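Local coordinates for trehalose synthase regulatory protein (Candida albicans, PDB 5HUS) that probably acts as a regulatory subunit of the trehalose synthase complex, its C-terminal domain having the HAD-type fold of trehalose-phosphatases, at residues Val184-Val189 and Val193-Asp198; Val127-Ser132 and Thr177-Asn182; Val149-Gly154 and Leu165-Glu170; Gln199-Ala204 and Thr253-Ala258; Ile111-Lys116 and Ile205-Ser210. All blocks are in the same frame, centred on the assembly; numbering follows the deposited sequence.

Contact 1: residues Val184-Val189 and Val193-Asp198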
# COMPACT_ATOMS: atom_id res chain seq x y z
N VAL A 184 8.93 3.81 -14.16
CA VAL A 184 7.59 4.33 -13.91
C VAL A 184 6.60 3.66 -14.85
O VAL A 184 6.88 3.48 -16.03
CB VAL A 184 7.55 5.86 -14.10
CG1 VAL A 184 6.12 6.38 -14.06
CG2 VAL A 184 8.42 6.55 -13.06
N HIS A 185 5.44 3.26 -14.32
CA HIS A 185 4.42 2.62 -15.15
C HIS A 185 3.03 3.13 -14.84
O HIS A 185 2.76 3.59 -13.73
CB HIS A 185 4.45 1.10 -14.97
CG HIS A 185 5.54 0.42 -15.74
ND1 HIS A 185 6.78 0.15 -15.20
CD2 HIS A 185 5.57 -0.04 -17.01
CE1 HIS A 185 7.53 -0.45 -16.11
NE2 HIS A 185 6.82 -0.58 -17.22
N ALA A 186 2.16 3.06 -15.84
CA ALA A 186 0.74 3.34 -15.67
C ALA A 186 -0.02 2.01 -15.61
O ALA A 186 0.30 1.08 -16.35
CB ALA A 186 0.22 4.20 -16.79
N THR A 187 -1.02 1.93 -14.74
CA THR A 187 -1.81 0.71 -14.62
C THR A 187 -3.30 1.06 -14.55
O THR A 187 -3.66 2.12 -14.05
CB THR A 187 -1.41 -0.09 -13.36
OG1 THR A 187 0.02 -0.20 -13.30
CG2 THR A 187 -2.01 -1.49 -13.40
N LEU A 188 -4.15 0.19 -15.08
CA LEU A 188 -5.59 0.38 -14.97
C LEU A 188 -6.08 -0.22 -13.66
O LEU A 188 -5.93 -1.42 -13.42
CB LEU A 188 -6.33 -0.26 -16.14
CG LEU A 188 -7.84 -0.03 -16.11
CD1 LEU A 188 -8.18 1.40 -16.52
CD2 LEU A 188 -8.57 -1.04 -17.00
N VAL A 189 -6.65 0.63 -12.82
CA VAL A 189 -7.21 0.19 -11.54
C VAL A 189 -8.63 0.71 -11.44
O VAL A 189 -8.84 1.92 -11.34
CB VAL A 189 -6.38 0.70 -10.35
CG1 VAL A 189 -7.04 0.28 -9.05
CG2 VAL A 189 -4.95 0.17 -10.43
N VAL A 193 -6.56 5.33 -14.31
CA VAL A 193 -5.17 4.98 -14.58
C VAL A 193 -4.30 5.56 -13.48
O VAL A 193 -4.34 6.77 -13.24
CB VAL A 193 -4.70 5.51 -15.95
CG1 VAL A 193 -3.22 5.19 -16.17
CG2 VAL A 193 -5.56 4.94 -17.06
N ILE A 194 -3.54 4.72 -12.79
CA ILE A 194 -2.61 5.24 -11.79
C ILE A 194 -1.17 5.13 -12.29
O ILE A 194 -0.75 4.10 -12.81
CB ILE A 194 -2.74 4.52 -10.43
CG1 ILE A 194 -1.73 5.11 -9.43
CG2 ILE A 194 -2.56 3.02 -10.57
CD1 ILE A 194 -1.70 4.40 -8.11
N VAL A 195 -0.44 6.23 -12.14
CA VAL A 195 0.97 6.30 -12.54
C VAL A 195 1.84 6.31 -11.29
O VAL A 195 1.68 7.20 -10.43
CB VAL A 195 1.25 7.55 -13.42
CG1 VAL A 195 2.68 7.52 -13.96
CG2 VAL A 195 0.24 7.64 -14.55
N GLN A 196 2.71 5.32 -11.14
CA GLN A 196 3.59 5.27 -9.97
C GLN A 196 4.93 4.62 -10.27
O GLN A 196 5.12 3.96 -11.30
CB GLN A 196 2.90 4.52 -8.81
CG GLN A 196 2.78 3.05 -9.03
CD GLN A 196 2.31 2.30 -7.79
OE1 GLN A 196 2.61 1.12 -7.60
NE2 GLN A 196 1.56 2.97 -6.95
N LYS A 197 5.86 4.84 -9.35
CA LYS A 197 7.17 4.20 -9.38
C LYS A 197 7.05 2.69 -9.22
O LYS A 197 6.30 2.20 -8.37
CB LYS A 197 8.06 4.77 -8.27
CG LYS A 197 9.16 5.69 -8.74
CD LYS A 197 10.17 4.95 -9.61
CE LYS A 197 11.60 5.18 -9.16
NZ LYS A 197 12.56 5.07 -10.29
N ASP A 198 7.79 1.96 -10.04
CA ASP A 198 7.78 0.50 -9.99
C ASP A 198 8.10 -0.06 -8.61
O ASP A 198 9.07 0.36 -7.98
CB ASP A 198 8.78 -0.09 -11.00
CG ASP A 198 8.36 0.13 -12.43
OD1 ASP A 198 7.26 0.68 -12.65
OD2 ASP A 198 9.13 -0.26 -13.33
O HOH W 1 0.65 1.88 -11.68
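A beta hairpin forms one edge of the four-stranded antiparallel sheet of the alpha/beta cap, and V184-V189 and V193-D198 are its two arms, with V184-V189 the outer strand. H185 pairs with Q196 and T187 with I194 through reciprocal backbone bonds, T187 N to I194 O and I194 N to T187 O both measuring 2.9 Å. The non-hydrogen-bonded pairs send their side chains to the opposite face, toward helices 161-179 and 116-136. There V184 CG1 meets V195 CG1 at 3.6 Å, and A186 CB lies equally close to V193 CG1. Near the turn, V189 CG2 touches I194 CG2 at 3.7 Å, and a water bridges T187 OG1 and I194 O on the face that T187 and I194 share, donating to the carbonyl. A chi1 of -79° turns the H185 imidazole alongside its own backbone N, within range of D198 just past the end of the other strand. E180 binds its other nitrogen, NE2, so both ring nitrogens are engaged and the ring's rotation is fixed. H185 ND1 donates to D198 OD1 at 2.6 Å (169° at the hydrogen), meeting the syn lone pair within the ring plane, with imidazole and carboxylate nearly coplanar.

Contact 2: residues Val127-Ser132 and Thr177-Asn182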
# COMPACT_ATOMS: atom_id res chain seq x y z
N VAL A 127 1.97 14.89 -15.37
CA VAL A 127 0.75 15.66 -15.14
C VAL A 127 0.26 16.34 -16.41
O VAL A 127 -0.94 16.32 -16.72
CB VAL A 127 0.97 16.72 -14.05
CG1 VAL A 127 -0.21 17.68 -14.00
CG2 VAL A 127 1.15 16.05 -12.69
N LYS A 128 1.19 16.93 -17.15
CA LYS A 128 0.88 17.60 -18.41
C LYS A 128 0.27 16.62 -19.41
O LYS A 128 -0.73 16.92 -20.07
CB LYS A 128 2.14 18.24 -18.99
CG LYS A 128 1.90 19.09 -20.23
CD LYS A 128 2.69 20.39 -20.15
CE LYS A 128 2.65 21.14 -21.47
NZ LYS A 128 3.32 20.35 -22.54
N LEU A 129 0.87 15.44 -19.50
CA LEU A 129 0.37 14.38 -20.38
C LEU A 129 -1.05 13.98 -20.00
O LEU A 129 -1.94 13.94 -20.85
CB LEU A 129 1.32 13.17 -20.33
CG LEU A 129 1.16 12.03 -21.33
CD1 LEU A 129 2.48 11.28 -21.46
CD2 LEU A 129 0.05 11.06 -20.92
N VAL A 130 -1.28 13.71 -18.72
CA VAL A 130 -2.60 13.31 -18.25
C VAL A 130 -3.63 14.42 -18.48
O VAL A 130 -4.76 14.15 -18.88
CB VAL A 130 -2.59 12.93 -16.76
CG1 VAL A 130 -4.00 12.67 -16.25
CG2 VAL A 130 -1.71 11.70 -16.54
N GLU A 131 -3.22 15.67 -18.26
CA GLU A 131 -4.15 16.79 -18.42
C GLU A 131 -4.59 16.94 -19.87
O GLU A 131 -5.74 17.30 -20.14
CB GLU A 131 -3.51 18.09 -17.91
CG GLU A 131 -3.60 18.24 -16.39
CD GLU A 131 -2.87 19.47 -15.87
OE1 GLU A 131 -1.99 20.00 -16.59
OE2 GLU A 131 -3.17 19.90 -14.74
N SER A 132 -3.70 16.62 -20.81
CA SER A 132 -4.03 16.69 -22.24
C SER A 132 -5.03 15.61 -22.63
O SER A 132 -5.80 15.79 -23.58
CB SER A 132 -2.76 16.57 -23.09
OG SER A 132 -2.28 15.24 -23.12
N THR A 177 5.26 3.75 -22.72
CA THR A 177 6.26 3.88 -23.77
C THR A 177 7.31 4.93 -23.39
O THR A 177 8.51 4.70 -23.52
CB THR A 177 5.63 4.26 -25.12
OG1 THR A 177 4.68 3.27 -25.51
CG2 THR A 177 6.71 4.38 -26.20
N LEU A 178 6.84 6.06 -22.87
CA LEU A 178 7.73 7.19 -22.59
C LEU A 178 8.44 7.12 -21.24
O LEU A 178 9.53 7.69 -21.10
CB LEU A 178 6.95 8.50 -22.67
CG LEU A 178 6.35 8.87 -24.03
CD1 LEU A 178 5.81 10.28 -24.00
CD2 LEU A 178 7.37 8.71 -25.14
N PHE A 179 7.86 6.46 -20.24
CA PHE A 179 8.44 6.52 -18.90
C PHE A 179 8.90 5.20 -18.30
O PHE A 179 9.49 5.19 -17.22
CB PHE A 179 7.44 7.19 -17.94
CG PHE A 179 7.28 8.66 -18.18
CD1 PHE A 179 8.09 9.57 -17.51
CD2 PHE A 179 6.35 9.13 -19.08
CE1 PHE A 179 7.95 10.92 -17.73
CE2 PHE A 179 6.21 10.49 -19.30
CZ PHE A 179 7.01 11.39 -18.63
N GLU A 180 8.64 4.09 -18.98
CA GLU A 180 9.06 2.79 -18.48
C GLU A 180 10.56 2.74 -18.15
O GLU A 180 10.95 2.15 -17.15
CB GLU A 180 8.71 1.68 -19.47
CG GLU A 180 9.25 0.32 -19.09
CD GLU A 180 8.80 -0.79 -20.03
OE1 GLU A 180 8.96 -0.64 -21.26
OE2 GLU A 180 8.28 -1.81 -19.53
N HIS A 181 11.39 3.38 -18.97
CA HIS A 181 12.84 3.35 -18.73
C HIS A 181 13.23 4.06 -17.43
O HIS A 181 14.31 3.84 -16.91
CB HIS A 181 13.60 3.98 -19.91
CG HIS A 181 13.41 5.45 -20.03
ND1 HIS A 181 12.43 6.01 -20.83
CD2 HIS A 181 14.07 6.50 -19.47
CE1 HIS A 181 12.50 7.32 -20.76
NE2 HIS A 181 13.48 7.65 -19.94
N ASN A 182 12.34 4.91 -16.93
CA ASN A 182 12.57 5.59 -15.66
C ASN A 182 12.09 4.79 -14.46
O ASN A 182 12.13 5.27 -13.33
CB ASN A 182 11.88 6.96 -15.66
CG ASN A 182 12.51 7.92 -16.64
OD1 ASN A 182 13.73 7.93 -16.82
ND2 ASN A 182 11.68 8.75 -17.27
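L129 supplies the whole of one side of this small apolar contact, and L178 and F179 supply the other. A single methyl, L129 CD1, does all the touching, reaching L178 CD1 at 4.3 Å and F179 CE2 at 4.4 Å. It approaches the phenyl group at the rim, close to the ring plane, so F179 offers an edge to the leucine. With CG set opposite the backbone N (chi1 -170°), the L129 side chain extends from its helix toward the other segment. That reach is needed, since the nearest CA atoms, those of L129 and L178, are 10.5 Å apart. The contact buries only 69 Å². L129 also touches H174 and I175, one turn earlier on helix 161-179, while F179 also leans on I126 and E125.

No hydrogen bond crosses between the segments; those nearest the contact are local. S132 OG donates to L129 O at 2.6 Å, a side-chain bond back to the preceding turn that binds the hydroxyl to the helix carrying the leucine. At the end of the partner helix, N182 N donates to F179 O at 2.9 Å as the chain tightens into a 3-10 turn leading to strand 184-189.

V127 and V130 of the first helix rest on V149 and F151 of the sheet, and I175 of the second touches V195. Two helices that pack side by side on one face of an antiparallel sheet form a two-layer alpha/beta sandwich, the architecture of an alpha/beta cap on a HAD-type core.

Contact 3: residues Val149-Gly154 and Leu165-Glu170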
# COMPACT_ATOMS: atom_id res chain seq x y z
N VAL A 149 0.20 10.10 -9.95
CA VAL A 149 -0.80 10.80 -10.74
C VAL A 149 -1.90 9.81 -11.08
O VAL A 149 -1.62 8.66 -11.44
CB VAL A 149 -0.21 11.41 -12.04
CG1 VAL A 149 -1.28 12.19 -12.80
CG2 VAL A 149 0.99 12.31 -11.72
N ARG A 150 -3.15 10.24 -10.94
CA ARG A 150 -4.27 9.36 -11.25
C ARG A 150 -5.20 10.01 -12.27
O ARG A 150 -5.65 11.14 -12.08
CB ARG A 150 -5.03 8.98 -9.98
CG ARG A 150 -5.96 7.79 -10.17
CD ARG A 150 -6.61 7.35 -8.86
NE ARG A 150 -5.67 6.69 -7.95
CZ ARG A 150 -5.66 5.39 -7.70
NH1 ARG A 150 -6.53 4.59 -8.29
NH2 ARG A 150 -4.77 4.88 -6.85
N PHE A 151 -5.47 9.28 -13.34
CA PHE A 151 -6.35 9.74 -14.41
C PHE A 151 -7.71 9.08 -14.22
O PHE A 151 -7.86 7.89 -14.46
CB PHE A 151 -5.74 9.39 -15.78
CG PHE A 151 -6.55 9.85 -16.96
CD1 PHE A 151 -7.41 10.94 -16.87
CD2 PHE A 151 -6.44 9.20 -18.18
CE1 PHE A 151 -8.14 11.35 -17.97
CE2 PHE A 151 -7.17 9.61 -19.28
CZ PHE A 151 -8.03 10.68 -19.17
N HIS A 152 -8.70 9.86 -13.78
CA HIS A 152 -10.02 9.33 -13.49
C HIS A 152 -10.96 9.44 -14.69
O HIS A 152 -11.09 10.50 -15.29
CB HIS A 152 -10.66 10.06 -12.31
CG HIS A 152 -9.92 9.91 -11.01
ND1 HIS A 152 -10.30 9.00 -10.05
CD2 HIS A 152 -8.85 10.57 -10.51
CE1 HIS A 152 -9.48 9.10 -9.01
NE2 HIS A 152 -8.60 10.05 -9.26
N ALA A 153 -11.64 8.34 -15.02
CA ALA A 153 -12.61 8.35 -16.10
C ALA A 153 -13.78 9.28 -15.76
O ALA A 153 -14.32 9.95 -16.63
CB ALA A 153 -13.12 6.95 -16.38
N GLY A 154 -14.14 9.31 -14.48
CA GLY A 154 -15.23 10.15 -14.02
C GLY A 154 -16.50 9.88 -14.80
O GLY A 154 -16.87 8.72 -15.01
N LEU A 165 -12.73 3.51 -21.70
CA LEU A 165 -11.75 2.43 -21.58
C LEU A 165 -10.69 2.49 -22.68
O LEU A 165 -9.51 2.22 -22.44
CB LEU A 165 -12.44 1.07 -21.62
CG LEU A 165 -13.24 0.68 -20.38
CD1 LEU A 165 -14.06 -0.57 -20.66
CD2 LEU A 165 -12.32 0.46 -19.19
N ASP A 166 -11.13 2.84 -23.89
CA ASP A 166 -10.23 2.98 -25.02
C ASP A 166 -9.20 4.08 -24.75
O ASP A 166 -8.00 3.89 -24.95
CB ASP A 166 -11.01 3.29 -26.30
CG ASP A 166 -11.70 2.07 -26.88
OD1 ASP A 166 -11.81 1.04 -26.17
OD2 ASP A 166 -12.16 2.13 -28.04
N THR A 167 -9.68 5.22 -24.27
CA THR A 167 -8.81 6.36 -23.98
C THR A 167 -7.84 6.04 -22.84
O THR A 167 -6.66 6.41 -22.90
CB THR A 167 -9.62 7.61 -23.62
OG1 THR A 167 -10.43 7.99 -24.75
CG2 THR A 167 -8.70 8.77 -23.27
N MET A 168 -8.32 5.34 -21.82
CA MET A 168 -7.46 4.97 -20.70
C MET A 168 -6.40 3.96 -21.13
O MET A 168 -5.24 4.06 -20.72
CB MET A 168 -8.30 4.42 -19.53
CG MET A 168 -9.09 5.51 -18.80
SD MET A 168 -9.78 5.00 -17.21
CE MET A 168 -11.09 3.89 -17.74
N GLY A 169 -6.78 2.99 -21.96
CA GLY A 169 -5.83 2.02 -22.47
C GLY A 169 -4.79 2.68 -23.35
O GLY A 169 -3.61 2.32 -23.32
N GLU A 170 -5.23 3.66 -24.13
CA GLU A 170 -4.33 4.42 -24.99
C GLU A 170 -3.32 5.20 -24.15
O GLU A 170 -2.13 5.26 -24.48
CB GLU A 170 -5.15 5.37 -25.88
CG GLU A 170 -4.37 6.06 -26.97
CD GLU A 170 -3.62 7.29 -26.49
OE1 GLU A 170 -4.17 8.03 -25.64
OE2 GLU A 170 -2.48 7.50 -26.96
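M168 reaches A153 by a chain that first extends and then hooks. Its CG stands opposite the carbonyl carbon (chi1 -73°), the next bond is extended, and a bend at chi3 of -72° folds the methyl over so that CE lies 3.9 Å from A153 CB. The sulfur is nearly as close, with M168 SD 4.0 Å from the same A153 CB, so the thioether end lies against the alanine methyl. M168 SD is also 4.4 Å from F151 O, which brings the methionine near the strand backbone as well as its side chains. F151 comes from the strand by a straighter route: chi1 of -179° carries the ring away from the backbone N and out toward the helix. There F151 CE2 meets T167 CG2 at 4.4 Å, with the threonine methyl near the ring plane, at the edge. The T167 hydroxyl turns elsewhere, to R163 O in the preceding turn.

In the fold, this is the packing of helix 161-179 on strand 149-152, an inner strand of the cap's four-stranded antiparallel sheet. Alternation along the chain selects the residues that take part: F151 and A153 both point toward the helix, while H152 between them points away. F151 also touches T171, V134 of helix 116-136 and L137 of the following loop. The neighbouring strand joins in as well, since M168 also touches V193, whose backbone is hydrogen-bonded to F151. The closest CA atoms of the two segments, those of A153 and M168, are 7.7 Å apart, at the point where the strand gives way to a turn.

Contact 4: residues Gln199-Ala204 and Thr253-Ala258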
# COMPACT_ATOMS: atom_id res chain seq x y z
N GLN A 199 7.27 -1.00 -8.15
CA GLN A 199 7.46 -1.71 -6.90
C GLN A 199 7.65 -0.80 -5.68
O GLN A 199 8.31 -1.17 -4.72
CB GLN A 199 8.65 -2.68 -7.02
CG GLN A 199 8.39 -3.85 -7.96
CD GLN A 199 9.54 -4.85 -8.02
OE1 GLN A 199 10.70 -4.49 -7.85
NE2 GLN A 199 9.21 -6.12 -8.25
N ILE A 200 7.06 0.39 -5.71
CA ILE A 200 7.30 1.32 -4.60
C ILE A 200 6.65 0.80 -3.30
O ILE A 200 7.19 1.01 -2.22
CB ILE A 200 6.83 2.76 -4.96
CG1 ILE A 200 7.34 3.77 -3.93
CG2 ILE A 200 5.31 2.84 -5.11
CD1 ILE A 200 8.85 3.80 -3.80
N SER A 201 5.54 0.07 -3.41
CA SER A 201 4.91 -0.48 -2.21
C SER A 201 5.78 -1.58 -1.61
O SER A 201 5.90 -1.71 -0.39
CB SER A 201 3.50 -1.02 -2.51
OG SER A 201 3.55 -2.12 -3.41
N LEU A 202 6.41 -2.37 -2.48
CA LEU A 202 7.32 -3.42 -2.02
C LEU A 202 8.52 -2.82 -1.31
O LEU A 202 8.95 -3.30 -0.27
CB LEU A 202 7.79 -4.29 -3.20
CG LEU A 202 6.89 -5.42 -3.71
CD1 LEU A 202 5.57 -4.92 -4.24
CD2 LEU A 202 7.63 -6.21 -4.78
N LYS A 203 9.06 -1.75 -1.88
CA LYS A 203 10.22 -1.09 -1.30
C LYS A 203 9.89 -0.45 0.05
O LYS A 203 10.72 -0.46 0.96
CB LYS A 203 10.79 -0.05 -2.26
CG LYS A 203 11.33 -0.68 -3.54
CD LYS A 203 12.05 0.33 -4.43
CE LYS A 203 12.58 -0.36 -5.68
NZ LYS A 203 13.33 0.60 -6.57
N ALA A 204 8.67 0.07 0.18
CA ALA A 204 8.25 0.65 1.45
C ALA A 204 8.08 -0.42 2.53
O ALA A 204 8.47 -0.23 3.67
CB ALA A 204 6.95 1.44 1.28
N THR A 253 -6.27 -6.32 -5.88
CA THR A 253 -5.76 -5.49 -6.96
C THR A 253 -4.40 -6.04 -7.37
O THR A 253 -3.83 -6.85 -6.65
CB THR A 253 -5.62 -4.02 -6.55
OG1 THR A 253 -4.64 -3.89 -5.52
CG2 THR A 253 -6.95 -3.47 -6.04
N SER A 254 -3.89 -5.59 -8.51
CA SER A 254 -2.59 -6.03 -8.99
C SER A 254 -1.48 -5.66 -8.01
O SER A 254 -0.51 -6.40 -7.83
CB SER A 254 -2.29 -5.43 -10.37
OG SER A 254 -3.22 -5.89 -11.33
N ILE A 255 -1.64 -4.50 -7.38
CA ILE A 255 -0.66 -4.01 -6.43
C ILE A 255 -0.71 -4.83 -5.15
O ILE A 255 0.34 -5.17 -4.59
CB ILE A 255 -0.87 -2.52 -6.14
CG1 ILE A 255 -0.39 -1.70 -7.34
CG2 ILE A 255 -0.13 -2.10 -4.87
CD1 ILE A 255 -0.34 -0.21 -7.09
N ASP A 256 -1.91 -5.16 -4.68
CA ASP A 256 -2.06 -6.07 -3.55
C ASP A 256 -1.36 -7.39 -3.84
O ASP A 256 -0.68 -7.95 -2.98
CB ASP A 256 -3.53 -6.32 -3.24
CG ASP A 256 -4.18 -5.16 -2.52
OD1 ASP A 256 -3.59 -4.67 -1.55
OD2 ASP A 256 -5.28 -4.74 -2.94
N GLU A 257 -1.53 -7.88 -5.07
CA GLU A 257 -0.99 -9.17 -5.45
C GLU A 257 0.53 -9.20 -5.36
O GLU A 257 1.10 -10.18 -4.88
CB GLU A 257 -1.44 -9.55 -6.86
CG GLU A 257 -2.90 -9.98 -6.92
CD GLU A 257 -3.23 -11.05 -5.91
OE1 GLU A 257 -2.43 -12.00 -5.76
OE2 GLU A 257 -4.29 -10.94 -5.25
N ALA A 258 1.17 -8.11 -5.80
CA ALA A 258 2.62 -8.01 -5.69
C ALA A 258 3.03 -8.03 -4.22
O ALA A 258 4.04 -8.64 -3.87
CB ALA A 258 3.13 -6.75 -6.37
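L202 and A258 make the tighter of two contacts between the opening turns of their helices, and it is a van der Waals contact. L202 CD1 comes to 3.7 Å from A258 CB and also lies 4.0 Å from A258 C, so one leucine methyl presses on both the side chain and the backbone of the alanine. The CA atoms of this pair are 7.5 Å apart, a spacing that the small alanine side chain allows.

The second contact is mixed in character. S201 OG stands 4.0 Å from I255 CG2, a methyl beside a hydroxyl. A chi1 of 65° sets the serine oxygen between its backbone N and carbonyl carbon, where it is hydrogen-bonded to N259 OD1, one turn further along the partner's helix. The two helices are therefore also joined by a polar bond beside the L202-A258 pair.

Hydrogen bonds within T253-A258 secure the start of that helix. T253 is the N-cap: its OG1 accepts from D256 N at 3.1 Å, in a nearly straight bond of 165°. The same hydroxyl donates to D256 OD2 at 2.8 Å, approaching from 60° out of the carboxylate plane. D256 OD1 is in turn bonded to Y248 OH, which ties the helix start back to the strand before it.

Helix 200-213 follows directly on strand 192-197 of the cap, and helix 254-265 follows strand 243-250 of the central sheet. The contact thus lies where the chain passes from cap to core, with I255 also packed on Y76 and N98 from nearby loops.

Contact 5: residues Ile111-Lys116 and Ile205-Ser210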
# COMPACT_ATOMS: atom_id res chain seq x y z
N ILE A 111 9.70 10.05 5.94
CA ILE A 111 10.81 9.60 5.12
C ILE A 111 10.38 9.58 3.67
O ILE A 111 9.34 9.03 3.34
CB ILE A 111 11.28 8.20 5.52
CG1 ILE A 111 11.82 8.19 6.95
CG2 ILE A 111 12.31 7.68 4.52
CD1 ILE A 111 11.99 6.80 7.51
N SER A 112 11.19 10.18 2.80
CA SER A 112 10.88 10.15 1.38
C SER A 112 11.65 9.02 0.70
O SER A 112 12.85 9.13 0.45
CB SER A 112 11.21 11.50 0.73
OG SER A 112 10.78 11.52 -0.62
N LEU A 113 10.94 7.93 0.44
CA LEU A 113 11.50 6.85 -0.37
C LEU A 113 11.57 7.31 -1.82
O LEU A 113 12.51 6.97 -2.55
CB LEU A 113 10.64 5.59 -0.22
CG LEU A 113 11.17 4.27 -0.75
CD1 LEU A 113 12.61 4.02 -0.32
CD2 LEU A 113 10.27 3.14 -0.27
N ALA A 114 10.58 8.10 -2.24
CA ALA A 114 10.62 8.78 -3.52
C ALA A 114 11.82 9.71 -3.55
O ALA A 114 12.13 10.36 -2.55
CB ALA A 114 9.33 9.56 -3.77
N ASP A 115 12.52 9.75 -4.68
CA ASP A 115 13.62 10.68 -4.88
C ASP A 115 13.10 12.01 -5.39
O ASP A 115 12.42 12.06 -6.42
CB ASP A 115 14.65 10.11 -5.86
CG ASP A 115 15.83 11.02 -6.04
OD1 ASP A 115 16.70 11.02 -5.15
OD2 ASP A 115 15.87 11.75 -7.05
N LYS A 116 13.41 13.10 -4.69
CA LYS A 116 12.82 14.39 -5.04
C LYS A 116 13.29 14.89 -6.41
O LYS A 116 12.52 15.54 -7.11
CB LYS A 116 13.14 15.44 -3.97
CG LYS A 116 12.27 16.68 -4.09
CD LYS A 116 12.50 17.66 -2.95
CE LYS A 116 11.22 18.44 -2.64
NZ LYS A 116 10.51 18.89 -3.87
N ILE A 205 7.48 -1.55 2.15
CA ILE A 205 7.31 -2.65 3.09
C ILE A 205 8.69 -3.14 3.54
O ILE A 205 8.92 -3.34 4.73
CB ILE A 205 6.50 -3.81 2.47
CG1 ILE A 205 5.04 -3.37 2.30
CG2 ILE A 205 6.60 -5.07 3.36
CD1 ILE A 205 4.18 -4.35 1.53
N ARG A 206 9.61 -3.28 2.60
CA ARG A 206 10.96 -3.71 2.92
C ARG A 206 11.64 -2.72 3.86
O ARG A 206 12.34 -3.12 4.78
CB ARG A 206 11.79 -3.88 1.65
CG ARG A 206 13.26 -4.22 1.92
CD ARG A 206 14.03 -4.46 0.63
NE ARG A 206 14.14 -3.26 -0.19
CZ ARG A 206 14.74 -3.22 -1.38
NH1 ARG A 206 15.29 -4.33 -1.89
NH2 ARG A 206 14.79 -2.09 -2.06
N LEU A 207 11.42 -1.43 3.63
CA LEU A 207 12.00 -0.39 4.48
C LEU A 207 11.46 -0.46 5.91
O LEU A 207 12.21 -0.43 6.88
CB LEU A 207 11.74 1.00 3.87
CG LEU A 207 12.28 2.25 4.59
CD1 LEU A 207 12.47 3.37 3.58
CD2 LEU A 207 11.35 2.73 5.71
N VAL A 208 10.13 -0.53 6.04
CA VAL A 208 9.52 -0.62 7.36
C VAL A 208 9.97 -1.89 8.08
O VAL A 208 10.34 -1.85 9.25
CB VAL A 208 7.98 -0.58 7.25
CG1 VAL A 208 7.33 -0.86 8.60
CG2 VAL A 208 7.54 0.79 6.72
N LEU A 209 9.96 -3.01 7.36
CA LEU A 209 10.43 -4.27 7.93
C LEU A 209 11.88 -4.15 8.40
O LEU A 209 12.19 -4.55 9.52
CB LEU A 209 10.28 -5.40 6.91
CG LEU A 209 10.83 -6.77 7.32
CD1 LEU A 209 10.21 -7.25 8.63
CD2 LEU A 209 10.58 -7.78 6.22
N SER A 210 12.75 -3.57 7.58
CA SER A 210 14.16 -3.38 7.94
C SER A 210 14.33 -2.55 9.21
O SER A 210 15.16 -2.87 10.06
CB SER A 210 14.94 -2.73 6.79
OG SER A 210 14.95 -3.56 5.65
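L113 and L207 meet tip to tip across the margin of the HAD-type core, where helix 200-213 faces the last strand of the large mixed sheet, 111-112, and the loop after it. Both leucines have CG opposite the backbone N, with chi1 -168° in L113 and -179° in L207, which carries the two side chains toward each other; in L113 the touching CD1 is the branch turned back toward CA (chi2 47°). Their terminal methyls, L113 CD1 and L207 CD1, come to 4.0 Å, although the CA atoms are 8.7 Å apart. I111, two residues earlier, approaches the same methyl with its branch methyl, CG2: I111 CG2 lies 4.4 Å from L207 CD1. One L207 methyl thus meets one residue of the edge strand and one of the loop after it, and all three side chains are buried.

I225 of helix 225-229 touches both I111 and L113, and F228 of the same helix also touches L113, adding a third element to the apolar cluster. Helix 200-213 itself rests on strand 20-26 of the central sheet, with I205 on I24 and V208 on L22.

Each segment also ties a serine hydroxyl to its own backbone. S112 OG donates to A114 O at 2.6 Å, bracing the turn that carries L113. On the helix R206 O accepts twice from one residue, from S210 N at 2.9 Å and from S210 OG at 2.8 Å, the two donors reaching it from opposite faces of the carbonyl plane.

How the contacts relate
From the N terminus, residues 111-116 open the long loop that contact 5 closes at 205-210. Inside it, contact 2 closes a loop from 127-132 to 177-182, and contact 3 is nested within that, from 149-154 to 165-170. Contact 1 follows in series, a short hairpin closed at 193-198 and still inside the span of contact 5. Contact 4 begins at 199-204 and closes at 253-258, so it crosses contact 5, and both use helix 200-213. Contacts 1, 2 and 3 hold together the sheet and helices of the cap, contact 5 joins the margin of the core sheet to a core helix, and contact 4 links the passage out of the cap to the core.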